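PDB 7C45: CCHC-type domain-containing protein from Trypanosoma brucei brucei, which binds RNA and probably trims guide RNAs from the 3' end as an RNase D-type 3'-5' exonuclease that also carries two zinc knuckles. Local coordinates for residues Leu122-Phe127 against Arg193-Leu198; Val126-Ile131 against Arg140-Gly145. All coordinates share one frame; numbering follows the deposited sequence.

Contact 1. Residues Leu122-Phe127 against Arg193-Leu198. With nucleotides of chain B.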
# COMPACT_ATOMS: atom_id res chain seq x y z
N LEU A 122 -3.16 -2.11 9.03
CA LEU A 122 -2.48 -3.22 8.37
C LEU A 122 -1.83 -2.69 7.11
O LEU A 122 -2.52 -2.17 6.23
CB LEU A 122 -3.47 -4.34 8.02
CG LEU A 122 -2.86 -5.55 7.33
CD1 LEU A 122 -1.89 -6.20 8.28
CD2 LEU A 122 -3.99 -6.54 7.01
N ASP A 123 -0.50 -2.83 7.02
CA ASP A 123 0.27 -2.29 5.91
C ASP A 123 0.52 -3.43 4.93
O ASP A 123 1.26 -4.37 5.24
CB ASP A 123 1.57 -1.67 6.42
CG ASP A 123 2.39 -1.02 5.32
OD1 ASP A 123 2.31 -1.40 4.15
OD2 ASP A 123 3.15 -0.09 5.67
N LEU A 124 -0.11 -3.38 3.77
CA LEU A 124 -0.03 -4.51 2.86
C LEU A 124 1.33 -4.62 2.19
O LEU A 124 1.75 -5.72 1.79
CB LEU A 124 -1.14 -4.42 1.81
CG LEU A 124 -2.56 -4.57 2.34
CD1 LEU A 124 -3.53 -4.62 1.16
CD2 LEU A 124 -2.73 -5.80 3.26
N GLN A 125 2.05 -3.51 2.05
CA GLN A 125 3.43 -3.62 1.57
C GLN A 125 4.26 -4.42 2.54
O GLN A 125 5.02 -5.32 2.15
CB GLN A 125 4.05 -2.24 1.37
CG GLN A 125 5.41 -2.28 0.70
CD GLN A 125 6.11 -0.92 0.71
OE1 GLN A 125 6.33 -0.35 1.76
NE2 GLN A 125 6.43 -0.41 -0.47
N VAL A 126 4.13 -4.10 3.84
CA VAL A 126 4.81 -4.87 4.89
C VAL A 126 4.38 -6.34 4.85
O VAL A 126 5.21 -7.24 5.00
CB VAL A 126 4.56 -4.23 6.26
CG1 VAL A 126 5.14 -5.07 7.37
CG2 VAL A 126 5.18 -2.83 6.31
N PHE A 127 3.07 -6.59 4.67
CA PHE A 127 2.57 -7.96 4.53
C PHE A 127 3.34 -8.70 3.44
O PHE A 127 3.85 -9.80 3.65
CB PHE A 127 1.06 -7.94 4.22
CG PHE A 127 0.29 -9.14 4.78
CD1 PHE A 127 0.80 -10.41 4.67
CD2 PHE A 127 -0.92 -8.95 5.42
CE1 PHE A 127 0.09 -11.52 5.18
CE2 PHE A 127 -1.63 -10.04 5.95
CZ PHE A 127 -1.12 -11.32 5.83
N ARG A 193 -8.12 1.57 -4.54
CA ARG A 193 -8.75 0.42 -5.20
C ARG A 193 -7.83 -0.79 -5.15
O ARG A 193 -8.24 -1.90 -4.82
CB ARG A 193 -9.10 0.73 -6.65
CG ARG A 193 -10.16 1.79 -6.89
CD ARG A 193 -10.59 1.74 -8.36
NE ARG A 193 -11.34 2.90 -8.76
CZ ARG A 193 -10.84 3.93 -9.43
NH1 ARG A 193 -9.55 3.96 -9.76
NH2 ARG A 193 -11.61 4.96 -9.74
N HIS A 194 -6.56 -0.57 -5.50
CA HIS A 194 -5.58 -1.65 -5.50
C HIS A 194 -5.34 -2.18 -4.10
O HIS A 194 -5.18 -3.38 -3.91
CB HIS A 194 -4.27 -1.14 -6.09
CG HIS A 194 -4.40 -0.71 -7.51
ND1 HIS A 194 -5.26 -1.32 -8.40
CD2 HIS A 194 -3.78 0.28 -8.20
CE1 HIS A 194 -5.17 -0.72 -9.57
NE2 HIS A 194 -4.28 0.25 -9.48
N ILE A 195 -5.31 -1.30 -3.10
CA ILE A 195 -5.14 -1.74 -1.73
C ILE A 195 -6.30 -2.64 -1.30
O ILE A 195 -6.09 -3.69 -0.69
CB ILE A 195 -5.01 -0.53 -0.79
CG1 ILE A 195 -3.66 0.14 -1.07
CG2 ILE A 195 -5.09 -0.99 0.65
CD1 ILE A 195 -3.48 1.55 -0.41
N LEU A 196 -7.53 -2.23 -1.59
CA LEU A 196 -8.66 -3.03 -1.14
C LEU A 196 -8.68 -4.38 -1.85
O LEU A 196 -8.90 -5.42 -1.23
CB LEU A 196 -9.97 -2.25 -1.34
CG LEU A 196 -11.25 -2.88 -0.77
CD1 LEU A 196 -11.19 -2.92 0.74
CD2 LEU A 196 -12.52 -2.17 -1.25
N LEU A 197 -8.39 -4.39 -3.14
CA LEU A 197 -8.42 -5.68 -3.83
C LEU A 197 -7.27 -6.57 -3.36
O LEU A 197 -7.44 -7.79 -3.24
CB LEU A 197 -8.41 -5.48 -5.34
CG LEU A 197 -7.18 -5.13 -6.16
CD1 LEU A 197 -6.36 -6.37 -6.54
CD2 LEU A 197 -7.60 -4.36 -7.39
N LEU A 198 -6.11 -5.97 -3.08
CA LEU A 198 -4.99 -6.75 -2.57
C LEU A 198 -5.31 -7.39 -1.24
O LEU A 198 -4.80 -8.49 -0.94
CB LEU A 198 -3.75 -5.87 -2.42
CG LEU A 198 -3.02 -5.63 -3.75
CD1 LEU A 198 -1.95 -4.56 -3.60
CD2 LEU A 198 -2.43 -6.94 -4.31
P U B 8 11.25 1.57 -5.39
OP1 U B 8 12.43 2.47 -5.37
OP2 U B 8 11.48 0.14 -5.68
O5' U B 8 10.50 1.80 -4.02
C5' U B 8 9.78 0.76 -3.39
C4' U B 8 9.10 1.26 -2.16
O4' U B 8 10.08 1.78 -1.23
C3' U B 8 8.12 2.40 -2.34
O3' U B 8 6.86 1.95 -2.79
C2' U B 8 8.08 3.03 -0.96
O2' U B 8 7.28 2.25 -0.07
C1' U B 8 9.54 2.87 -0.52
N1 U B 8 10.38 4.05 -0.84
C2 U B 8 10.33 5.11 0.03
O2 U B 8 9.59 5.12 1.00
N3 U B 8 11.15 6.16 -0.30
C4 U B 8 12.01 6.19 -1.39
O4 U B 8 12.72 7.19 -1.59
C5 U B 8 12.02 5.03 -2.22
C6 U B 8 11.21 4.01 -1.92

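Contact 2. Residues Val126-Ile131 against Arg140-Gly145. With nucleotides of chain B.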
# COMPACT_ATOMS: atom_id res chain seq x y z
N VAL A 126 4.13 -4.10 3.84
CA VAL A 126 4.81 -4.87 4.89
C VAL A 126 4.38 -6.34 4.85
O VAL A 126 5.21 -7.24 5.00
CB VAL A 126 4.56 -4.23 6.26
CG1 VAL A 126 5.14 -5.07 7.37
CG2 VAL A 126 5.18 -2.83 6.31
N PHE A 127 3.07 -6.59 4.67
CA PHE A 127 2.57 -7.96 4.53
C PHE A 127 3.34 -8.70 3.44
O PHE A 127 3.85 -9.80 3.65
CB PHE A 127 1.06 -7.94 4.22
CG PHE A 127 0.29 -9.14 4.78
CD1 PHE A 127 0.80 -10.41 4.67
CD2 PHE A 127 -0.92 -8.95 5.42
CE1 PHE A 127 0.09 -11.52 5.18
CE2 PHE A 127 -1.63 -10.04 5.95
CZ PHE A 127 -1.12 -11.32 5.83
N PHE A 128 3.45 -8.08 2.26
CA PHE A 128 4.16 -8.73 1.17
C PHE A 128 5.62 -8.95 1.51
O PHE A 128 6.17 -10.02 1.24
CB PHE A 128 4.02 -7.93 -0.12
CG PHE A 128 4.57 -8.64 -1.34
CD1 PHE A 128 3.81 -9.61 -1.97
CD2 PHE A 128 5.82 -8.33 -1.84
CE1 PHE A 128 4.31 -10.27 -3.09
CE2 PHE A 128 6.31 -8.98 -2.96
CZ PHE A 128 5.56 -9.94 -3.59
N THR A 129 6.27 -7.95 2.11
CA THR A 129 7.66 -8.15 2.53
C THR A 129 7.78 -9.28 3.55
O THR A 129 8.69 -10.10 3.45
CB THR A 129 8.23 -6.84 3.10
OG1 THR A 129 8.26 -5.89 2.04
CG2 THR A 129 9.65 -7.07 3.61
N ALA A 130 6.84 -9.37 4.50
CA ALA A 130 6.92 -10.40 5.54
C ALA A 130 6.86 -11.79 4.93
O ALA A 130 7.52 -12.72 5.41
CB ALA A 130 5.80 -10.22 6.56
N ILE A 131 6.08 -11.93 3.86
CA ILE A 131 6.02 -13.20 3.13
C ILE A 131 7.38 -13.51 2.52
O ILE A 131 7.90 -14.62 2.66
CB ILE A 131 4.91 -13.14 2.07
CG1 ILE A 131 3.54 -13.09 2.76
CG2 ILE A 131 5.01 -14.32 1.08
CD1 ILE A 131 2.38 -12.81 1.82
N ARG A 140 13.13 -6.56 1.31
CA ARG A 140 12.84 -5.47 0.38
C ARG A 140 11.38 -5.02 0.45
O ARG A 140 10.47 -5.84 0.52
CB ARG A 140 13.18 -5.94 -1.03
CG ARG A 140 12.91 -4.98 -2.15
CD ARG A 140 13.41 -5.59 -3.44
NE ARG A 140 13.52 -4.61 -4.52
CZ ARG A 140 14.23 -4.80 -5.62
NH1 ARG A 140 14.28 -3.87 -6.56
NH2 ARG A 140 14.88 -5.94 -5.79
N ARG A 141 11.17 -3.71 0.37
CA ARG A 141 9.85 -3.14 0.11
C ARG A 141 9.66 -3.01 -1.39
O ARG A 141 10.41 -2.29 -2.06
CB ARG A 141 9.70 -1.77 0.78
CG ARG A 141 9.68 -1.78 2.28
CD ARG A 141 9.53 -0.33 2.79
NE ARG A 141 9.54 -0.24 4.25
CZ ARG A 141 8.44 -0.27 4.99
NH1 ARG A 141 7.24 -0.35 4.41
NH2 ARG A 141 8.54 -0.19 6.30
N SER A 142 8.65 -3.67 -1.91
CA SER A 142 8.34 -3.59 -3.33
C SER A 142 7.26 -2.55 -3.57
O SER A 142 6.42 -2.29 -2.71
CB SER A 142 7.92 -4.95 -3.88
OG SER A 142 9.03 -5.82 -3.82
N GLY A 143 7.32 -1.93 -4.74
CA GLY A 143 6.34 -0.94 -5.11
C GLY A 143 5.00 -1.58 -5.45
O GLY A 143 4.88 -2.78 -5.67
N MET A 144 3.98 -0.73 -5.53
CA MET A 144 2.62 -1.19 -5.78
C MET A 144 2.51 -2.00 -7.06
O MET A 144 1.78 -3.00 -7.11
CB MET A 144 1.69 0.03 -5.82
CG MET A 144 0.28 -0.25 -6.21
SD MET A 144 -0.63 -1.23 -5.01
CE MET A 144 -1.08 0.05 -3.83
N GLY A 145 3.20 -1.58 -8.12
CA GLY A 145 3.08 -2.29 -9.38
C GLY A 145 3.56 -3.73 -9.29
O GLY A 145 2.90 -4.66 -9.75
P U B 6 15.11 -5.32 -11.66
OP1 U B 6 15.50 -4.28 -12.63
OP2 U B 6 15.95 -5.57 -10.47
O5' U B 6 13.66 -5.00 -11.11
C5' U B 6 12.56 -4.79 -11.99
C4' U B 6 11.46 -4.03 -11.30
O4' U B 6 10.85 -4.88 -10.30
C3' U B 6 11.90 -2.77 -10.55
O3' U B 6 10.83 -1.84 -10.58
C2' U B 6 12.07 -3.27 -9.12
O2' U B 6 11.96 -2.29 -8.11
C1' U B 6 10.94 -4.28 -9.03
N1 U B 6 11.17 -5.33 -8.04
C2 U B 6 10.44 -5.25 -6.87
O2 U B 6 9.64 -4.36 -6.65
N3 U B 6 10.66 -6.27 -5.98
C4 U B 6 11.55 -7.30 -6.13
O4 U B 6 11.64 -8.13 -5.22
C5 U B 6 12.28 -7.30 -7.36
C6 U B 6 12.09 -6.33 -8.26
P U B 8 11.25 1.57 -5.39
OP1 U B 8 12.43 2.47 -5.37
OP2 U B 8 11.48 0.14 -5.68
O5' U B 8 10.50 1.80 -4.02
C5' U B 8 9.78 0.76 -3.39
C4' U B 8 9.10 1.26 -2.16
O4' U B 8 10.08 1.78 -1.23
C3' U B 8 8.12 2.40 -2.34
O3' U B 8 6.86 1.95 -2.79
C2' U B 8 8.08 3.03 -0.96
O2' U B 8 7.28 2.25 -0.07
C1' U B 8 9.54 2.87 -0.52
N1 U B 8 10.38 4.05 -0.84
C2 U B 8 10.33 5.11 0.03
O2 U B 8 9.59 5.12 1.00
N3 U B 8 11.15 6.16 -0.30
C4 U B 8 12.01 6.19 -1.39
O4 U B 8 12.72 7.19 -1.59
C5 U B 8 12.02 5.03 -2.22
C6 U B 8 11.21 4.01 -1.92
P U B 9 5.91 2.90 -3.67
OP1 U B 9 4.72 2.08 -4.01
OP2 U B 9 6.76 3.45 -4.75
O5' U B 9 5.56 4.09 -2.68
C5' U B 9 4.46 4.01 -1.78
C4' U B 9 4.34 5.22 -0.87
O4' U B 9 5.59 5.51 -0.20
C3' U B 9 3.96 6.55 -1.50
O3' U B 9 2.59 6.64 -1.79
C2' U B 9 4.42 7.56 -0.46
O2' U B 9 3.51 7.66 0.63
C1' U B 9 5.70 6.90 0.05
N1 U B 9 6.89 7.40 -0.65
C2 U B 9 7.37 8.67 -0.30
O2 U B 9 6.87 9.38 0.55
N3 U B 9 8.48 9.08 -0.98
C4 U B 9 9.15 8.39 -1.97
O4 U B 9 10.14 8.90 -2.49
C5 U B 9 8.59 7.10 -2.28
C6 U B 9 7.51 6.66 -1.62
O HOH W 1 6.93 -5.28 -0.29

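Contact 1. Residues Leu122-Phe127 against Arg193-Leu198
Leu-124, in the first turn of helix 124-136, reaches across to Ile-195 and Leu-198 of helix 182-202 and is the one residue of 122-127 that touches it. From CB, which points at the other helix, the chain runs to CG, set anti to the carbonyl carbon (chi1 -67°), and an extended second torsion sends CD1 out between the two partners. Leu-124 CD1 sits 3.3 Å from the backbone O of Ile-195, lies against Leu-198 CB at 3.8 Å and meets the methyl CG2 of Ile-195 at 4.0 Å. The other branch, Leu-124 CD2, turns back toward its own segment, 4.0 Å from Leu-122 CD2. The touch is van der Waals packing without a polar bond, a methyl resting on a helix carbonyl and on the flanking side chains; it buries 113 Å² in all.

Just before Leu-124, Asp-123 caps the helix: its OD1 takes Val-126 N at 3.3 Å along a nearly straight bond (166°), with the donor well above the carboxylate plane, and Gln-125 N more weakly. Gln-125, on the capped turn, is extended beyond CG and gives NE2 to the ribose O2' of U8 of chain B at 2.8 Å, with a weak second bond to O3'. Ile-195 stands near the metal ligands Asp-41 and Asp-191, and the packing lies close to the metal site of an RNase H-like 3'-5' exonuclease domain.

Contact 2. Residues Val126-Ile131 against Arg140-Gly145
The loop 140-143 runs beside helix 124-136 and comes closest at Thr-129 and Arg-141, whose CA atoms are 6.0 Å apart, before turning into helix 144-152 with Gly-143 as N-cap. Thr-129 OG1 donates to Arg-140 O at 2.7 Å, tilted 31° from the carbonyl plane. A water bridges the same hydroxyl, to which it donates, and Ser-142 N, from which it accepts. Thr-129 CG2, anti to the backbone N (OG1 at chi1 -64°), also rests on that carbonyl, 3.4 Å from Arg-140 O. The Val-126 and Arg-141 side chains run side by side, CG2 touching NH1 at 3.7 Å; Arg-141 NE and NH2 are bound by Glu-242 O and Asp-237. Phe-128 CE2 lies 4.3 Å from Ser-142 OG, approached obliquely.

The same loop also holds RNA. The Arg-140 guanidinium lays a face over the base of U6 of chain B, U6 C5 lying 3.3 Å above the guanidinium plane, toward that group's rim. Ser-142 OG accepts from U6 N3 at 2.7 Å (165°), while Met-144 N reaches OP1 of U9 of chain B at 3.3 Å. Phe-128 packs on Val-147 and Val-151 of helix 144-152, Val-126 on Leu-218 of helix 212-226, and Met-144 on helix 182-202.

Overall arrangement
Both contacts use helix 124-136, which follows the edge strand 121-123; their centres are 9 Å apart, and they share Val-126 and Phe-127. Gln-125 joins them directly: its OE1 lies 2.8 Å from Arg-141 NH1 and its NE2 2.9 Å from Ser-142 O, probable hydrogen bonds that tie the capped helix start to the RNA-binding loop. Met-144 makes a second link, its CE packing 3.8 Å from Ile-195 CG1. The side chain of Ile-195 in contact 1 is about 6 Å from a bound calcium ion, and that of Arg-141 in contact 2 about 11 Å. Contact 1 meets U8 through Gln-125, while contact 2 meets U6, U8 and U9 of chain B.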